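Local coordinates for tailspike protein (Acinetobacter phage vB_ApiP_P1, PDB 6E1R) that probably binds the surface capsule of Acinetobacter baumannii and hydrolyses its polysaccharide, as the trimeric tailspike of the phage, at residues N440-V445 / A538-M543; G77-S82 / L107-V112; S299-V304 / G327-I332. All coordinates share one frame; numbering follows the deposited sequence.

Contact 1 of 3, residues N440-V445 / A538-M543; sequences NRDFTV and AGRFAM
Asp442 and Arg540 form the charged side of this strand pair, their side chains side by side and pointing the same way. Arg540, its CG anti to the backbone N and its chain bent at chi3, comes side-on and gives one N-H to each carboxylate oxygen: NE to OD1 of Asp442 at 2.6 Å, nearly straight at 170°, and NH2 to OD2 of Asp442 at 2.9 Å. OD1 receives its bond on the syn lone pair, and the carboxylate lies 13° from the guanidinium plane. Over one face of the same guanidinium lies the amide of Asn440, whose OD1 is 3.2 Å from NH1 of Arg540 at too poor an angle for a hydrogen bond.

Backbone bonds hold the strands themselves. Arg441 and Phe541 make a hydrogen-bonded antiparallel pair, with N of Phe541 2.8 Å from O of Arg441, and Phe443 and Gly539 make another. At the Asn440 end, a water accepts from N of Asn440 and donates to O of Phe541. This pairing places 435-443, the outermost strand of this chain's five-stranded antiparallel sheet, beside strand 539-548; a four-stranded sheet faces it, consistent with a C-terminal beta sandwich.

The apolar contacts lie on the sandwich-core face. Phe443 and Phe541 cross at about a right angle, with their CD1 atoms 3.7 Å apart and their ring planes at 73°. The selenomethionine Met543 and Phe443 meet tip to tip, CE of Met543 being 3.9 Å from CZ of Phe443. Phe519 meets both rings. The guanidinium of Arg441 turns away, NH1 bonding to O of Gly450.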
loop_
_atom_site.group_PDB
_atom_site.type_symbol
_atom_site.label_atom_id
_atom_site.label_comp_id
_atom_site.label_asym_id
_atom_site.label_seq_id
_atom_site.Cartn_x
_atom_site.Cartn_y
_atom_site.Cartn_z
ATOM N N ASN A 440 -44.476 -21.388 -10.101
ATOM C CA ASN A 440 -45.308 -21.794 -11.235
ATOM C C ASN A 440 -45.596 -23.293 -11.212
ATOM O O ASN A 440 -45.609 -23.957 -12.251
ATOM C CB ASN A 440 -44.675 -21.376 -12.563
ATOM C CG ASN A 440 -44.424 -19.883 -12.641
ATOM O OD1 ASN A 440 -45.061 -19.099 -11.935
ATOM N ND2 ASN A 440 -43.493 -19.482 -13.498
ATOM N N ARG A 441 -45.821 -23.833 -10.017
ATOM C CA ARG A 441 -46.244 -25.223 -9.865
ATOM C C ARG A 441 -47.752 -25.278 -10.058
ATOM O O ARG A 441 -48.523 -25.033 -9.128
ATOM C CB ARG A 441 -45.824 -25.772 -8.506
ATOM C CG ARG A 441 -44.330 -25.663 -8.208
ATOM C CD ARG A 441 -43.492 -26.527 -9.149
ATOM N NE ARG A 441 -43.261 -25.891 -10.446
ATOM C CZ ARG A 441 -42.663 -26.481 -11.474
ATOM N NH1 ARG A 441 -42.226 -27.730 -11.367
ATOM N NH2 ARG A 441 -42.503 -25.824 -12.614
ATOM N N ASP A 442 -48.175 -25.590 -11.280
ATOM C CA ASP A 442 -49.583 -25.562 -11.654
ATOM C C ASP A 442 -50.180 -26.955 -11.496
ATOM O O ASP A 442 -49.675 -27.924 -12.071
ATOM C CB ASP A 442 -49.743 -25.059 -13.087
ATOM C CG ASP A 442 -49.046 -23.732 -13.317
ATOM O OD1 ASP A 442 -49.031 -22.902 -12.384
ATOM O OD2 ASP A 442 -48.509 -23.520 -14.424
ATOM N N PHE A 443 -51.255 -27.050 -10.717
ATOM C CA PHE A 443 -51.883 -28.320 -10.391
ATOM C C PHE A 443 -53.322 -28.353 -10.883
ATOM O O PHE A 443 -54.005 -27.327 -10.938
ATOM C CB PHE A 443 -51.880 -28.575 -8.878
ATOM C CG PHE A 443 -50.519 -28.830 -8.303
ATOM C CD1 PHE A 443 -49.713 -27.775 -7.910
ATOM C CD2 PHE A 443 -50.052 -30.123 -8.142
ATOM C CE1 PHE A 443 -48.461 -28.004 -7.376
ATOM C CE2 PHE A 443 -48.801 -30.358 -7.607
ATOM C CZ PHE A 443 -48.004 -29.298 -7.223
ATOM N N THR A 444 -53.768 -29.550 -11.243
ATOM C CA THR A 444 -55.181 -29.883 -11.321
ATOM C C THR A 444 -55.505 -30.855 -10.194
ATOM O O THR A 444 -54.619 -31.303 -9.460
ATOM C CB THR A 444 -55.543 -30.483 -12.686
ATOM O OG1 THR A 444 -54.824 -31.707 -12.885
ATOM C CG2 THR A 444 -55.196 -29.511 -13.804
ATOM N N VAL A 445 -56.791 -31.168 -10.046
ATOM C CA VAL A 445 -57.235 -32.029 -8.953
ATOM C C VAL A 445 -56.522 -33.373 -9.034
ATOM O O VAL A 445 -56.744 -34.154 -9.967
ATOM C CB VAL A 445 -58.763 -32.208 -8.967
ATOM C CG1 VAL A 445 -59.189 -33.185 -7.883
ATOM C CG2 VAL A 445 -59.449 -30.866 -8.774
ATOM N N ALA A 538 -56.026 -27.094 -6.428
ATOM C CA ALA A 538 -55.762 -26.878 -7.843
ATOM C C ALA A 538 -55.398 -25.417 -8.060
ATOM O O ALA A 538 -55.982 -24.527 -7.435
ATOM C CB ALA A 538 -56.972 -27.260 -8.705
ATOM N N GLY A 539 -54.432 -25.179 -8.947
ATOM C CA GLY A 539 -53.996 -23.846 -9.292
ATOM C C GLY A 539 -52.487 -23.747 -9.261
ATOM O O GLY A 539 -51.777 -24.758 -9.286
ATOM N N ARG A 540 -51.996 -22.513 -9.203
ATOM C CA ARG A 540 -50.566 -22.234 -9.219
ATOM C C ARG A 540 -50.047 -22.071 -7.797
ATOM O O ARG A 540 -50.583 -21.274 -7.021
ATOM C CB ARG A 540 -50.263 -20.983 -10.044
ATOM C CG ARG A 540 -48.819 -20.524 -9.952
ATOM C CD ARG A 540 -48.459 -19.629 -11.120
ATOM N NE ARG A 540 -48.493 -20.378 -12.372
ATOM C CZ ARG A 540 -48.152 -19.882 -13.556
ATOM N NH1 ARG A 540 -47.745 -18.624 -13.659
ATOM N NH2 ARG A 540 -48.217 -20.645 -14.637
ATOM N N PHE A 541 -49.001 -22.824 -7.466
ATOM C CA PHE A 541 -48.397 -22.810 -6.144
ATOM C C PHE A 541 -46.889 -22.636 -6.277
ATOM O O PHE A 541 -46.324 -22.717 -7.372
ATOM C CB PHE A 541 -48.727 -24.093 -5.367
ATOM C CG PHE A 541 -50.194 -24.279 -5.098
ATOM C CD1 PHE A 541 -51.024 -24.843 -6.055
ATOM C CD2 PHE A 541 -50.744 -23.894 -3.885
ATOM C CE1 PHE A 541 -52.373 -25.012 -5.810
ATOM C CE2 PHE A 541 -52.092 -24.062 -3.633
ATOM C CZ PHE A 541 -52.908 -24.622 -4.597
ATOM N N ALA A 542 -46.236 -22.388 -5.144
ATOM C CA ALA A 542 -44.792 -22.204 -5.107
ATOM C C ALA A 542 -44.238 -22.831 -3.838
ATOM O O ALA A 542 -44.755 -22.584 -2.744
ATOM C CB ALA A 542 -44.419 -20.719 -5.172
HETATM N N MSE A 543 -43.189 -23.633 -3.985
HETATM C CA MSE A 543 -42.565 -24.297 -2.847
HETATM C C MSE A 543 -41.220 -23.677 -2.488
HETATM O O MSE A 543 -40.529 -23.116 -3.341
HETATM C CB MSE A 543 -42.375 -25.791 -3.128
HETATM C CG MSE A 543 -43.622 -26.645 -2.954
HETATM SE SE MSE A 543 -45.004 -26.296 -4.282
HETATM C CE MSE A 543 -46.017 -27.947 -4.097
HETATM O O HOH W 1 -45.873 -19.725 -8.508
#

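Contact 2 of 3, residues G77-S82 / L107-V112; sequences GVLTVS and LKRKLV
Val112 packs against Val78 and the backbone of Leu79. At the root of its side chain, CB sits 3.7 Å from O of Leu79 and also faces CG1 of Val78. With CG1 anti to the backbone N (chi1 173°), CG2 falls anti to the carbonyl carbon, beside the N, and it is this methyl that lies 3.7 Å from CG1 of Val78. The two valines cross at about a right angle. CG2 of Val78 also meets CE of Lys110, near the end of the extended lysine chain, the two crossing obliquely.

Two backbone hydrogen bonds of a parallel pairing lie close by: N of Val112 donates to O of Leu79 at 3.0 Å, and N of Val81 to O of Val112 at 3.1 Å. Each donor approaches nearly along the C=O axis of its acceptor. CA of Thr80 also points its hydrogen at O of Val112.

Next to Val112, CD1 of Leu111 touches CG1 of Val81 at 3.9 Å. Earlier, a water ties the two segments together. It accepts from N of Leu79 and NE of Arg109 and donates to O of Lys110, at 2.7 Å. The Arg109 guanidinium makes a cation-pi contact with Phe74.

Leu79 and Leu111 both pack on Ala104 of helix 94-106, which links the two strands. Just after the helix, Lys108 takes a positive phi in a Schellman motif. The short, weakly bonded strand 79-80, the helix and adjacent parallel strand 111-113 make a beta-alpha-beta unit at the N-terminal start of the parallel strand stack of the beta-helix.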
loop_
_atom_site.group_PDB
_atom_site.type_symbol
_atom_site.label_atom_id
_atom_site.label_comp_id
_atom_site.label_asym_id
_atom_site.label_seq_id
_atom_site.Cartn_x
_atom_site.Cartn_y
_atom_site.Cartn_z
ATOM N N GLY A 77 30.872 23.134 -14.003
ATOM C CA GLY A 77 30.631 21.706 -14.056
ATOM C C GLY A 77 29.217 21.334 -14.429
ATOM O O GLY A 77 28.804 20.194 -14.203
ATOM N N VAL A 78 28.462 22.266 -15.003
ATOM C CA VAL A 78 27.057 22.055 -15.326
ATOM C C VAL A 78 26.767 22.688 -16.680
ATOM O O VAL A 78 27.233 23.793 -16.974
ATOM C CB VAL A 78 26.142 22.638 -14.226
ATOM C CG1 VAL A 78 24.883 23.248 -14.824
ATOM C CG2 VAL A 78 25.785 21.559 -13.218
ATOM N N LEU A 79 26.002 21.978 -17.506
ATOM C CA LEU A 79 25.546 22.498 -18.788
ATOM C C LEU A 79 24.210 23.207 -18.591
ATOM O O LEU A 79 23.252 22.606 -18.095
ATOM C CB LEU A 79 25.416 21.374 -19.815
ATOM C CG LEU A 79 24.975 21.800 -21.217
ATOM C CD1 LEU A 79 25.852 22.925 -21.740
ATOM C CD2 LEU A 79 24.995 20.619 -22.175
ATOM N N THR A 80 24.145 24.473 -18.990
ATOM C CA THR A 80 22.965 25.300 -18.793
ATOM C C THR A 80 22.383 25.688 -20.144
ATOM O O THR A 80 23.102 25.764 -21.146
ATOM C CB THR A 80 23.284 26.573 -17.991
ATOM O OG1 THR A 80 24.206 27.388 -18.725
ATOM C CG2 THR A 80 23.900 26.217 -16.647
ATOM N N VAL A 81 21.068 25.923 -20.167
ATOM C CA VAL A 81 20.421 26.342 -21.408
ATOM C C VAL A 81 20.930 27.714 -21.834
ATOM O O VAL A 81 20.939 28.036 -23.029
ATOM C CB VAL A 81 18.882 26.318 -21.268
ATOM C CG1 VAL A 81 18.434 25.129 -20.433
ATOM C CG2 VAL A 81 18.356 27.622 -20.683
ATOM N N SER A 82 21.364 28.540 -20.878
ATOM C CA SER A 82 21.938 29.834 -21.228
ATOM C C SER A 82 23.229 29.674 -22.015
ATOM O O SER A 82 23.525 30.487 -22.896
ATOM C CB SER A 82 22.199 30.659 -19.967
ATOM O OG SER A 82 20.993 30.954 -19.287
ATOM N N LEU A 107 26.105 14.598 -25.254
ATOM C CA LEU A 107 27.226 14.648 -24.326
ATOM C C LEU A 107 27.021 13.756 -23.110
ATOM O O LEU A 107 27.944 13.625 -22.297
ATOM C CB LEU A 107 27.462 16.091 -23.865
ATOM C CG LEU A 107 28.260 16.994 -24.809
ATOM C CD1 LEU A 107 28.396 18.387 -24.221
ATOM C CD2 LEU A 107 29.626 16.399 -25.108
ATOM N N LYS A 108 25.839 13.147 -22.972
ATOM C CA LYS A 108 25.514 12.259 -21.855
ATOM C C LYS A 108 25.710 12.972 -20.517
ATOM O O LYS A 108 26.433 12.504 -19.636
ATOM C CB LYS A 108 26.342 10.972 -21.910
ATOM C CG LYS A 108 26.075 10.082 -23.114
ATOM C CD LYS A 108 26.890 8.798 -23.014
ATOM C CE LYS A 108 26.996 8.083 -24.353
ATOM N NZ LYS A 108 25.755 8.192 -25.159
ATOM N N ARG A 109 25.056 14.121 -20.371
ATOM C CA ARG A 109 25.145 14.885 -19.136
ATOM C C ARG A 109 23.844 15.641 -18.922
ATOM O O ARG A 109 23.095 15.906 -19.865
ATOM C CB ARG A 109 26.339 15.847 -19.159
ATOM C CG ARG A 109 26.256 16.929 -20.223
ATOM C CD ARG A 109 27.550 17.727 -20.288
ATOM N NE ARG A 109 27.890 18.330 -19.002
ATOM C CZ ARG A 109 29.095 18.798 -18.691
ATOM N NH1 ARG A 109 30.082 18.726 -19.573
ATOM N NH2 ARG A 109 29.314 19.331 -17.497
ATOM N N LYS A 110 23.582 15.981 -17.662
ATOM C CA LYS A 110 22.319 16.609 -17.310
ATOM C C LYS A 110 22.256 18.041 -17.830
ATOM O O LYS A 110 23.277 18.712 -18.009
ATOM C CB LYS A 110 22.106 16.596 -15.795
ATOM C CG LYS A 110 22.993 17.544 -15.009
ATOM C CD LYS A 110 22.661 17.463 -13.527
ATOM C CE LYS A 110 23.368 18.541 -12.726
ATOM N NZ LYS A 110 22.950 18.512 -11.296
ATOM N N LEU A 111 21.036 18.502 -18.078
ATOM C CA LEU A 111 20.769 19.860 -18.521
ATOM C C LEU A 111 20.070 20.626 -17.406
ATOM O O LEU A 111 19.203 20.082 -16.716
ATOM C CB LEU A 111 19.907 19.866 -19.785
ATOM C CG LEU A 111 19.513 21.233 -20.345
ATOM C CD1 LEU A 111 20.742 22.026 -20.763
ATOM C CD2 LEU A 111 18.547 21.068 -21.506
ATOM N N VAL A 112 20.454 21.886 -17.226
ATOM C CA VAL A 112 19.924 22.726 -16.159
ATOM C C VAL A 112 19.323 23.975 -16.785
ATOM O O VAL A 112 19.981 24.658 -17.578
ATOM C CB VAL A 112 21.014 23.102 -15.138
ATOM C CG1 VAL A 112 20.480 24.120 -14.142
ATOM C CG2 VAL A 112 21.520 21.860 -14.422
HETATM O O HOH W 2 25.683 19.443 -16.908
#

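Contact 3 of 3, residues S299-V304 / G327-I332; sequences SPIMFV and GFVPLI
Ile301 holds CG1 anti to its carbonyl carbon (chi1 -57°) and CD1 anti beyond it (chi2 174°), bringing CD1 to CG2 of Val329 at 4.1 Å; the two side chains cross at about a right angle. Ile332 has the same rotamer, and its CG1 lies 4.3 Å from CB of Ile301 on the same face of the sheet. The CG2 methyl of Ile332 also approaches the edge of the Phe303 ring.

Between the backbones, N of Ile301 donates to O of Leu331 at 3.0 Å and 159°. CA of Ile332 points its hydrogen toward O of Ile301, 3.2 Å away. A weak bond runs from N of Ser299 to O of Phe328. Pro300 and Pro330, which have no N-H to give, are in van der Waals contact, CD of Pro300 to CG of Pro330 at 3.9 Å.

At the subunit interface, OG of Ser299 bonds to ND1 of His338 of the second subunit, and Pro330 packs on Ala390 of that subunit. Strands 301-304 and 331-338 are parallel neighbours on successive turns of a beta-helix. Inside the coil, Ile301 and Ile332 both touch Ile318 of strand 316-320, while Cys295 of strand 293-297 also packs on Ile301.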
loop_
_atom_site.group_PDB
_atom_site.type_symbol
_atom_site.label_atom_id
_atom_site.label_comp_id
_atom_site.label_asym_id
_atom_site.label_seq_id
_atom_site.Cartn_x
_atom_site.Cartn_y
_atom_site.Cartn_z
ATOM N N SER A 299 -6.353 -4.503 -15.714
ATOM C CA SER A 299 -5.593 -4.633 -14.471
ATOM C C SER A 299 -6.197 -3.729 -13.398
ATOM O O SER A 299 -6.947 -2.798 -13.719
ATOM C CB SER A 299 -4.108 -4.318 -14.690
ATOM O OG SER A 299 -3.421 -5.442 -15.208
ATOM N N PRO A 300 -5.909 -3.968 -12.119
ATOM C CA PRO A 300 -6.550 -3.182 -11.061
ATOM C C PRO A 300 -6.068 -1.740 -11.017
ATOM O O PRO A 300 -5.002 -1.384 -11.525
ATOM C CB PRO A 300 -6.155 -3.927 -9.782
ATOM C CG PRO A 300 -4.887 -4.605 -10.142
ATOM C CD PRO A 300 -5.076 -5.045 -11.557
ATOM N N ILE A 301 -6.893 -0.904 -10.393
ATOM C CA ILE A 301 -6.577 0.493 -10.120
ATOM C C ILE A 301 -6.740 0.705 -8.622
ATOM O O ILE A 301 -7.826 0.479 -8.075
ATOM C CB ILE A 301 -7.477 1.454 -10.913
ATOM C CG1 ILE A 301 -7.372 1.169 -12.412
ATOM C CG2 ILE A 301 -7.111 2.899 -10.608
ATOM C CD1 ILE A 301 -8.336 1.977 -13.252
HETATM N N MSE A 302 -5.670 1.131 -7.959
HETATM C CA MSE A 302 -5.695 1.249 -6.505
HETATM C C MSE A 302 -5.364 2.650 -6.005
HETATM O O MSE A 302 -4.491 3.329 -6.547
HETATM C CB MSE A 302 -4.725 0.248 -5.878
HETATM C CG MSE A 302 -5.002 -1.196 -6.242
HETATM SE SE MSE A 302 -3.743 -2.402 -5.380
HETATM C CE MSE A 302 -2.078 -1.549 -5.936
ATOM N N PHE A 303 -6.070 3.070 -4.959
ATOM C CA PHE A 303 -5.808 4.326 -4.264
ATOM C C PHE A 303 -5.386 3.984 -2.842
ATOM O O PHE A 303 -6.222 3.588 -2.022
ATOM C CB PHE A 303 -7.038 5.234 -4.268
ATOM C CG PHE A 303 -7.494 5.637 -5.641
ATOM C CD1 PHE A 303 -8.364 4.835 -6.360
ATOM C CD2 PHE A 303 -7.054 6.821 -6.210
ATOM C CE1 PHE A 303 -8.787 5.204 -7.619
ATOM C CE2 PHE A 303 -7.472 7.197 -7.472
ATOM C CZ PHE A 303 -8.339 6.387 -8.177
ATOM N N VAL A 304 -4.099 4.134 -2.550
ATOM C CA VAL A 304 -3.547 3.792 -1.241
ATOM C C VAL A 304 -3.350 5.111 -0.499
ATOM O O VAL A 304 -2.325 5.784 -0.636
ATOM C CB VAL A 304 -2.251 2.990 -1.357
ATOM C CG1 VAL A 304 -1.743 2.600 0.021
ATOM C CG2 VAL A 304 -2.468 1.749 -2.217
ATOM N N GLY A 327 -10.578 -6.967 -22.313
ATOM C CA GLY A 327 -9.894 -6.733 -21.057
ATOM C C GLY A 327 -10.758 -5.880 -20.157
ATOM O O GLY A 327 -11.697 -5.214 -20.607
ATOM N N PHE A 328 -10.423 -5.909 -18.870
ATOM C CA PHE A 328 -11.203 -5.173 -17.886
ATOM C C PHE A 328 -10.371 -4.960 -16.634
ATOM O O PHE A 328 -9.354 -5.623 -16.417
ATOM C CB PHE A 328 -12.504 -5.907 -17.537
ATOM C CG PHE A 328 -12.291 -7.250 -16.895
ATOM C CD1 PHE A 328 -12.249 -7.376 -15.514
ATOM C CD2 PHE A 328 -12.136 -8.387 -17.671
ATOM C CE1 PHE A 328 -12.054 -8.610 -14.922
ATOM C CE2 PHE A 328 -11.941 -9.625 -17.084
ATOM C CZ PHE A 328 -11.902 -9.736 -15.709
ATOM N N VAL A 329 -10.829 -4.025 -15.809
ATOM C CA VAL A 329 -10.271 -3.815 -14.478
ATOM C C VAL A 329 -10.943 -4.819 -13.550
ATOM O O VAL A 329 -12.179 -4.850 -13.468
ATOM C CB VAL A 329 -10.483 -2.370 -14.001
ATOM C CG1 VAL A 329 -9.934 -2.185 -12.595
ATOM C CG2 VAL A 329 -9.831 -1.391 -14.966
ATOM N N PRO A 330 -10.192 -5.676 -12.864
ATOM C CA PRO A 330 -10.827 -6.636 -11.952
ATOM C C PRO A 330 -11.228 -5.997 -10.635
ATOM O O PRO A 330 -12.226 -6.392 -10.023
ATOM C CB PRO A 330 -9.741 -7.701 -11.757
ATOM C CG PRO A 330 -8.464 -6.953 -11.938
ATOM C CD PRO A 330 -8.742 -5.905 -12.987
ATOM N N LEU A 331 -10.454 -5.009 -10.188
ATOM C CA LEU A 331 -10.646 -4.427 -8.870
ATOM C C LEU A 331 -10.249 -2.959 -8.878
ATOM O O LEU A 331 -9.212 -2.592 -9.436
ATOM C CB LEU A 331 -9.827 -5.178 -7.814
ATOM C CG LEU A 331 -9.738 -4.522 -6.437
ATOM C CD1 LEU A 331 -11.114 -4.440 -5.801
ATOM C CD2 LEU A 331 -8.770 -5.280 -5.541
ATOM N N ILE A 332 -11.081 -2.129 -8.257
ATOM C CA ILE A 332 -10.741 -0.747 -7.944
ATOM C C ILE A 332 -10.815 -0.615 -6.430
ATOM O O ILE A 332 -11.908 -0.663 -5.849
ATOM C CB ILE A 332 -11.670 0.257 -8.636
ATOM C CG1 ILE A 332 -11.528 0.151 -10.156
ATOM C CG2 ILE A 332 -11.362 1.673 -8.168
ATOM C CD1 ILE A 332 -12.390 1.135 -10.919
#

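The three contacts follow one another along the chain and along the elongated spike. Contact 2 lies near the N-terminal start of the parallel strand stack, contact 3 close to the chain's centre and contact 1 in the C-terminal antiparallel sheets. Centres of contacts 2 and 3 are about 40 Å apart, those of 3 and 1 about 48 Å, and those of 2 and 1 about 88 Å. No pair touches. Contacts 2 and 3 both meet the second subunit, whereas no other chain touches the segments of contact 1. A bound sodium ion lies about 10 Å from the Ser299 side chain of contact 3, too far for coordination, and none of the three can be tied to a catalytic site here.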